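Local coordinates for BIFUNCTIONAL PROTEIN Proline utilization A (PutA) (Corynebacterium freiburgense, PDB 5UX5), which probably oxidises proline to glutamate in two steps, with an FAD-dependent proline dehydrogenase and an NAD-dependent aldehyde dehydrogenase joined in one chain, at residues 574-585 and 907-918. Residues are numbered along the deposited sequence; the frame is centred on the assembly and turned at random.
Sequences LNTPGHSKFTPH and VAQLGTWEDIES
Strands 580-584 and 911-915 pair antiparallel, their axes 4.6 Å apart at closest approach and their directions 153° apart. Lys581 with Glu914 and Thr583 with Thr912 are the hydrogen-bonded pairs, each closed by two backbone bonds. Ile916 N to His579 O and His585 N to Leu910 O continue the ladder beyond the two ends. Phe582 and Trp913 form a non-hydrogen-bonded pair on one face of the sheet. Phe582 CB makes a CH-pi contact over the indole, 3.5 Å from the centroid of the six-membered ring of Trp913. With CG anti to the backbone N (chi1 176°), the phenyl ring of Phe582 crosses the indole at 48°. Trp913 NE1 donates to Ala908 O at 3.1 Å, nearly in the indole plane, which holds the indole in this rotation. Leu574 CD2 reaches Trp913 CZ2 at 3.8 Å and also lies over one face of Phe582. Strand 911-915 is paired alongside strand 580-591 in the NAD-binding, Rossmann-type sheet of the aldehyde dehydrogenase module. Arg1050 makes a cation-pi contact with Trp913, and Ser580 OG is hydrogen-bonded to Asp1047 OD2. Lys581 and Glu914 run side by side on the face shared with Thr583 and Thr912. Their salt bridge is long, with NZ of Lys581 3.6 Å from OE2 of Glu914. Gly911 CA makes a CH-pi contact over the imidazole face of His585, 3.7 Å from the ring centroid. Leu910, the residue before Gly911, centres an inverse gamma turn.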
ATOM      1  N   LEU A 574      -3.849 -14.927  25.764  1.00 37.19           N
ATOM      2  CA  LEU A 574      -4.965 -14.932  26.716  1.00 36.69           C
ATOM      3  C   LEU A 574      -4.561 -15.520  28.067  1.00 44.56           C
ATOM      4  O   LEU A 574      -5.062 -15.091  29.113  1.00 49.42           O
ATOM      5  CB  LEU A 574      -6.147 -15.724  26.161  1.00 25.00           C
ATOM      6  CG  LEU A 574      -7.019 -15.194  25.039  1.00 31.21           C
ATOM      7  CD1 LEU A 574      -7.908 -16.333  24.553  1.00 33.39           C
ATOM      8  CD2 LEU A 574      -7.861 -14.022  25.538  1.00 25.03           C
ATOM      9  N   ASN A 575      -3.705 -16.536  28.063  1.00 43.46           N
ATOM     10  CA  ASN A 575      -3.291 -17.214  29.280  1.00 49.52           C
ATOM     11  C   ASN A 575      -2.114 -16.547  29.946  1.00 50.09           C
ATOM     12  O   ASN A 575      -1.558 -17.114  30.890  1.00 52.88           O
ATOM     13  CB  ASN A 575      -2.972 -18.675  28.993  1.00 64.23           C
ATOM     14  CG  ASN A 575      -4.207 -19.464  28.640  1.00 80.22           C
ATOM     15  OD1 ASN A 575      -5.303 -19.206  29.171  1.00 80.87           O
ATOM     16  ND2 ASN A 575      -4.054 -20.419  27.729  1.00 83.93           N
ATOM     17  N   THR A 576      -1.735 -15.364  29.483  1.00 50.59           N
ATOM     18  CA  THR A 576      -0.619 -14.637  30.065  1.00 46.69           C
ATOM     19  C   THR A 576      -0.895 -14.420  31.557  1.00 45.70           C
ATOM     20  O   THR A 576      -2.049 -14.241  31.956  1.00 46.72           O
ATOM     21  CB  THR A 576      -0.444 -13.309  29.312  1.00 40.27           C
ATOM     22  OG1 THR A 576       0.790 -12.694  29.659  1.00 40.30           O
ATOM     23  CG2 THR A 576      -1.558 -12.348  29.643  1.00 44.61           C
ATOM     24  N   PRO A 577       0.109 -14.539  32.420  1.00 48.24           N
ATOM     25  CA  PRO A 577      -0.169 -14.446  33.857  1.00 43.05           C
ATOM     26  C   PRO A 577      -0.577 -13.033  34.231  1.00 40.34           C
ATOM     27  O   PRO A 577       0.046 -12.053  33.814  1.00 39.29           O
ATOM     28  CB  PRO A 577       1.159 -14.844  34.512  1.00 43.39           C
ATOM     29  CG  PRO A 577       2.204 -14.533  33.486  1.00 49.80           C
ATOM     30  CD  PRO A 577       1.544 -14.720  32.133  1.00 55.34           C
ATOM     31  N   GLY A 578      -1.597 -12.945  35.071  1.00 38.03           N
ATOM     32  CA  GLY A 578      -2.209 -11.665  35.349  1.00 37.72           C
ATOM     33  C   GLY A 578      -3.270 -11.807  36.412  1.00 41.84           C
ATOM     34  O   GLY A 578      -3.243 -12.736  37.220  1.00 45.62           O
ATOM     35  N   HIS A 579      -4.213 -10.871  36.402  1.00 39.94           N
ATOM     36  CA  HIS A 579      -5.146 -10.719  37.506  1.00 35.95           C
ATOM     37  C   HIS A 579      -6.596 -10.990  37.130  1.00 37.84           C
ATOM     38  O   HIS A 579      -7.481 -10.807  37.973  1.00 39.65           O
ATOM     39  CB  HIS A 579      -4.976  -9.319  38.082  1.00 28.20           C
ATOM     40  CG  HIS A 579      -3.578  -9.049  38.529  1.00 32.69           C
ATOM     41  ND1 HIS A 579      -3.090  -9.491  39.744  1.00 29.87           N
ATOM     42  CD2 HIS A 579      -2.540  -8.447  37.901  1.00 26.59           C
ATOM     43  CE1 HIS A 579      -1.826  -9.132  39.864  1.00 30.97           C
ATOM     44  NE2 HIS A 579      -1.464  -8.513  38.751  1.00 36.88           N
ATOM     45  N   SER A 580      -6.853 -11.483  35.918  1.00 35.28           N
ATOM     46  CA  SER A 580      -8.183 -11.858  35.458  1.00 31.44           C
ATOM     47  C   SER A 580      -8.094 -13.136  34.640  1.00 34.92           C
ATOM     48  O   SER A 580      -7.029 -13.500  34.134  1.00 41.14           O
ATOM     49  CB  SER A 580      -8.808 -10.754  34.620  1.00 29.96           C
ATOM     50  OG  SER A 580      -7.810 -10.078  33.875  1.00 32.04           O
ATOM     51  N   LYS A 581      -9.224 -13.824  34.513  1.00 33.26           N
ATOM     52  CA  LYS A 581      -9.290 -15.081  33.781  1.00 32.58           C
ATOM     53  C   LYS A 581     -10.364 -14.995  32.707  1.00 38.70           C
ATOM     54  O   LYS A 581     -11.483 -14.524  32.962  1.00 51.20           O
ATOM     55  CB  LYS A 581      -9.575 -16.281  34.715  1.00 32.52           C
ATOM     56  CG  LYS A 581      -9.621 -17.621  33.971  1.00 44.87           C
ATOM     57  CD  LYS A 581      -9.880 -18.852  34.851  1.00 54.02           C
ATOM     58  CE  LYS A 581     -11.251 -18.872  35.484  1.00 52.70           C
ATOM     59  NZ  LYS A 581     -11.523 -20.160  36.189  1.00 52.24           N
ATOM     60  N   PHE A 582     -10.034 -15.492  31.517  1.00 30.40           N
ATOM     61  CA  PHE A 582     -10.919 -15.408  30.359  1.00 24.09           C
ATOM     62  C   PHE A 582     -11.682 -16.715  30.186  1.00 27.84           C
ATOM     63  O   PHE A 582     -11.133 -17.797  30.387  1.00 28.68           O
ATOM     64  CB  PHE A 582     -10.110 -15.079  29.103  1.00 25.45           C
ATOM     65  CG  PHE A 582     -10.897 -15.065  27.831  1.00 31.72           C
ATOM     66  CD1 PHE A 582     -11.725 -13.978  27.514  1.00 36.96           C
ATOM     67  CD2 PHE A 582     -10.764 -16.101  26.908  1.00 24.45           C
ATOM     68  CE1 PHE A 582     -12.425 -13.931  26.314  1.00 21.35           C
ATOM     69  CE2 PHE A 582     -11.465 -16.066  25.709  1.00 21.79           C
ATOM     70  CZ  PHE A 582     -12.297 -14.968  25.415  1.00 25.50           C
ATOM     71  N   THR A 583     -12.965 -16.604  29.867  1.00 30.56           N
ATOM     72  CA  THR A 583     -13.798 -17.759  29.542  1.00 36.56           C
ATOM     73  C   THR A 583     -14.448 -17.503  28.193  1.00 36.00           C
ATOM     74  O   THR A 583     -15.274 -16.573  28.078  1.00 42.64           O
ATOM     75  CB  THR A 583     -14.846 -17.997  30.624  1.00 31.88           C
ATOM     76  OG1 THR A 583     -14.168 -18.221  31.865  1.00 38.27           O
ATOM     77  CG2 THR A 583     -15.720 -19.206  30.282  1.00 24.05           C
ATOM     78  N   PRO A 584     -14.117 -18.279  27.167  1.00 31.11           N
ATOM     79  CA  PRO A 584     -14.670 -18.013  25.831  1.00 28.72           C
ATOM     80  C   PRO A 584     -16.156 -18.301  25.732  1.00 30.14           C
ATOM     81  O   PRO A 584     -16.719 -19.115  26.469  1.00 33.14           O
ATOM     82  CB  PRO A 584     -13.889 -18.966  24.922  1.00 24.16           C
ATOM     83  CG  PRO A 584     -13.412 -20.079  25.842  1.00 23.63           C
ATOM     84  CD  PRO A 584     -13.120 -19.363  27.156  1.00 24.84           C
ATOM     85  N   HIS A 585     -16.785 -17.595  24.799  1.00 25.73           N
ATOM     86  CA  HIS A 585     -18.083 -17.951  24.247  1.00 24.90           C
ATOM     87  C   HIS A 585     -18.063 -19.393  23.734  1.00 27.96           C
ATOM     88  O   HIS A 585     -16.998 -19.940  23.421  1.00 31.50           O
ATOM     89  CB  HIS A 585     -18.425 -17.016  23.072  1.00 26.46           C
ATOM     90  CG  HIS A 585     -18.634 -15.585  23.450  1.00 26.15           C
ATOM     91  ND1 HIS A 585     -18.381 -14.548  22.577  1.00 34.19           N
ATOM     92  CD2 HIS A 585     -19.121 -15.018  24.577  1.00 23.34           C
ATOM     93  CE1 HIS A 585     -18.672 -13.400  23.161  1.00 32.69           C
ATOM     94  NE2 HIS A 585     -19.126 -13.659  24.374  1.00 32.73           N
ATOM     95  N   VAL A 907      -9.542 -10.736  19.868  1.00 19.84           N
ATOM     96  CA  VAL A 907      -9.886 -12.061  20.369  1.00 20.12           C
ATOM     97  C   VAL A 907     -10.477 -11.988  21.775  1.00 28.62           C
ATOM     98  O   VAL A 907     -11.491 -12.630  22.072  1.00 27.44           O
ATOM     99  CB  VAL A 907      -8.646 -12.966  20.336  1.00 24.12           C
ATOM    100  CG1 VAL A 907      -8.912 -14.206  21.166  1.00 22.31           C
ATOM    101  CG2 VAL A 907      -8.274 -13.313  18.887  1.00 22.33           C
ATOM    102  N   ALA A 908      -9.864 -11.189  22.659  1.00 30.57           N
ATOM    103  CA  ALA A 908     -10.297 -11.119  24.052  1.00 32.45           C
ATOM    104  C   ALA A 908     -11.742 -10.639  24.243  1.00 34.59           C
ATOM    105  O   ALA A 908     -12.268 -10.778  25.354  1.00 22.24           O
ATOM    106  CB  ALA A 908      -9.348 -10.212  24.839  1.00 32.74           C
ATOM    107  N   GLN A 909     -12.399 -10.084  23.213  1.00 29.73           N
ATOM    108  CA  GLN A 909     -13.809  -9.720  23.330  1.00 20.62           C
ATOM    109  C   GLN A 909     -14.731 -10.919  23.230  1.00 31.07           C
ATOM    110  O   GLN A 909     -15.905 -10.815  23.609  1.00 32.32           O
ATOM    111  CB  GLN A 909     -14.228  -8.722  22.259  1.00 20.60           C
ATOM    112  CG  GLN A 909     -13.510  -7.417  22.283  1.00 24.66           C
ATOM    113  CD  GLN A 909     -14.045  -6.430  21.262  1.00 30.25           C
ATOM    114  OE1 GLN A 909     -14.046  -5.218  21.495  1.00 31.29           O
ATOM    115  NE2 GLN A 909     -14.486  -6.943  20.121  1.00 37.68           N
ATOM    116  N   LEU A 910     -14.255 -12.031  22.685  1.00 29.71           N
ATOM    117  CA  LEU A 910     -15.158 -13.130  22.353  1.00 31.92           C
ATOM    118  C   LEU A 910     -15.338 -14.062  23.546  1.00 36.47           C
ATOM    119  O   LEU A 910     -15.225 -15.286  23.479  1.00 31.92           O
ATOM    120  CB  LEU A 910     -14.657 -13.869  21.114  1.00 28.21           C
ATOM    121  CG  LEU A 910     -14.652 -12.950  19.871  1.00 29.37           C
ATOM    122  CD1 LEU A 910     -14.330 -13.700  18.618  1.00 21.33           C
ATOM    123  CD2 LEU A 910     -15.997 -12.183  19.712  1.00 28.84           C
ATOM    124  N   GLY A 911     -15.651 -13.439  24.669  1.00 39.73           N
ATOM    125  CA  GLY A 911     -15.849 -14.182  25.894  1.00 41.96           C
ATOM    126  C   GLY A 911     -16.133 -13.226  27.022  1.00 37.29           C
ATOM    127  O   GLY A 911     -16.565 -12.092  26.806  1.00 38.14           O
ATOM    128  N   THR A 912     -15.863 -13.686  28.234  1.00 35.35           N
ATOM    129  CA  THR A 912     -16.107 -12.874  29.416  1.00 29.74           C
ATOM    130  C   THR A 912     -14.923 -13.009  30.350  1.00 29.14           C
ATOM    131  O   THR A 912     -14.280 -14.056  30.381  1.00 27.23           O
ATOM    132  CB  THR A 912     -17.383 -13.304  30.119  1.00 31.07           C
ATOM    133  OG1 THR A 912     -17.406 -14.734  30.222  1.00 37.74           O
ATOM    134  CG2 THR A 912     -18.603 -12.823  29.326  1.00 22.65           C
ATOM    135  N   TRP A 913     -14.638 -11.946  31.104  1.00 34.10           N
ATOM    136  CA  TRP A 913     -13.522 -11.914  32.041  1.00 29.52           C
ATOM    137  C   TRP A 913     -14.022 -11.801  33.476  1.00 36.47           C
ATOM    138  O   TRP A 913     -15.054 -11.177  33.749  1.00 41.89           O
ATOM    139  CB  TRP A 913     -12.571 -10.745  31.743  1.00 32.18           C
ATOM    140  CG  TRP A 913     -11.797 -10.897  30.468  1.00 34.35           C
ATOM    141  CD1 TRP A 913     -12.234 -10.626  29.213  1.00 35.23           C
ATOM    142  CD2 TRP A 913     -10.450 -11.380  30.326  1.00 36.22           C
ATOM    143  NE1 TRP A 913     -11.248 -10.896  28.289  1.00 33.98           N
ATOM    144  CE2 TRP A 913     -10.145 -11.365  28.945  1.00 35.73           C
ATOM    145  CE3 TRP A 913      -9.481 -11.836  31.229  1.00 27.61           C
ATOM    146  CZ2 TRP A 913      -8.913 -11.795  28.444  1.00 26.75           C
ATOM    147  CZ3 TRP A 913      -8.252 -12.245  30.733  1.00 25.01           C
ATOM    148  CH2 TRP A 913      -7.980 -12.223  29.356  1.00 28.57           C
ATOM    149  N   GLU A 914     -13.263 -12.398  34.397  1.00 37.60           N
ATOM    150  CA  GLU A 914     -13.574 -12.330  35.816  1.00 31.43           C
ATOM    151  C   GLU A 914     -12.317 -12.044  36.617  1.00 33.25           C
ATOM    152  O   GLU A 914     -11.233 -12.512  36.269  1.00 37.11           O
ATOM    153  CB  GLU A 914     -14.198 -13.635  36.314  1.00 37.02           C
ATOM    154  CG  GLU A 914     -13.282 -14.864  36.238  1.00 50.43           C
ATOM    155  CD  GLU A 914     -13.961 -16.149  36.728  1.00 57.83           C
ATOM    156  OE1 GLU A 914     -14.811 -16.086  37.644  1.00 62.73           O
ATOM    157  OE2 GLU A 914     -13.659 -17.228  36.186  1.00 56.34           O
ATOM    158  N   ASP A 915     -12.459 -11.280  37.697  1.00 38.87           N
ATOM    159  CA  ASP A 915     -11.344 -11.131  38.628  1.00 38.44           C
ATOM    160  C   ASP A 915     -10.961 -12.487  39.238  1.00 34.05           C
ATOM    161  O   ASP A 915     -11.814 -13.352  39.465  1.00 31.37           O
ATOM    162  CB  ASP A 915     -11.710 -10.132  39.733  1.00 29.10           C
ATOM    163  CG  ASP A 915     -11.596  -8.683  39.293  1.00 36.71           C
ATOM    164  OD1 ASP A 915     -10.616  -8.335  38.617  1.00 47.70           O
ATOM    165  OD2 ASP A 915     -12.488  -7.877  39.616  1.00 41.44           O
ATOM    166  N   ILE A 916      -9.662 -12.690  39.465  1.00 33.51           N
ATOM    167  CA  ILE A 916      -9.165 -13.836  40.222  1.00 30.02           C
ATOM    168  C   ILE A 916      -8.368 -13.336  41.422  1.00 36.07           C
ATOM    169  O   ILE A 916      -8.041 -12.157  41.538  1.00 36.21           O
ATOM    170  CB  ILE A 916      -8.311 -14.807  39.378  1.00 30.53           C
ATOM    171  CG1 ILE A 916      -7.041 -14.153  38.841  1.00 30.44           C
ATOM    172  CG2 ILE A 916      -9.123 -15.453  38.270  1.00 25.64           C
ATOM    173  CD1 ILE A 916      -6.279 -15.088  37.874  1.00 31.51           C
ATOM    174  N   GLU A 917      -8.096 -14.251  42.349  1.00 42.37           N
ATOM    175  CA  GLU A 917      -7.238 -13.938  43.485  1.00 35.84           C
ATOM    176  C   GLU A 917      -5.788 -13.950  43.032  1.00 40.47           C
ATOM    177  O   GLU A 917      -5.340 -14.884  42.352  1.00 50.32           O
ATOM    178  CB  GLU A 917      -7.459 -14.925  44.611  1.00 43.40           C
ATOM    179  CG  GLU A 917      -8.911 -15.047  45.000  1.00 62.90           C
ATOM    180  CD  GLU A 917      -9.077 -15.551  46.416  1.00 82.59           C
ATOM    181  OE1 GLU A 917     -10.129 -15.243  47.030  1.00 87.15           O
ATOM    182  OE2 GLU A 917      -8.146 -16.238  46.914  1.00 86.61           O
ATOM    183  N   SER A 918      -5.070 -12.888  43.364  1.00 39.04           N
ATOM    184  CA  SER A 918      -3.678 -12.786  42.964  1.00 38.70           C
ATOM    185  C   SER A 918      -2.995 -11.817  43.904  1.00 38.46           C
ATOM    186  O   SER A 918      -3.644 -11.012  44.573  1.00 40.01           O
ATOM    187  CB  SER A 918      -3.546 -12.311  41.515  1.00 40.82           C
ATOM    188  OG  SER A 918      -4.054 -10.990  41.382  1.00 39.09           O
TER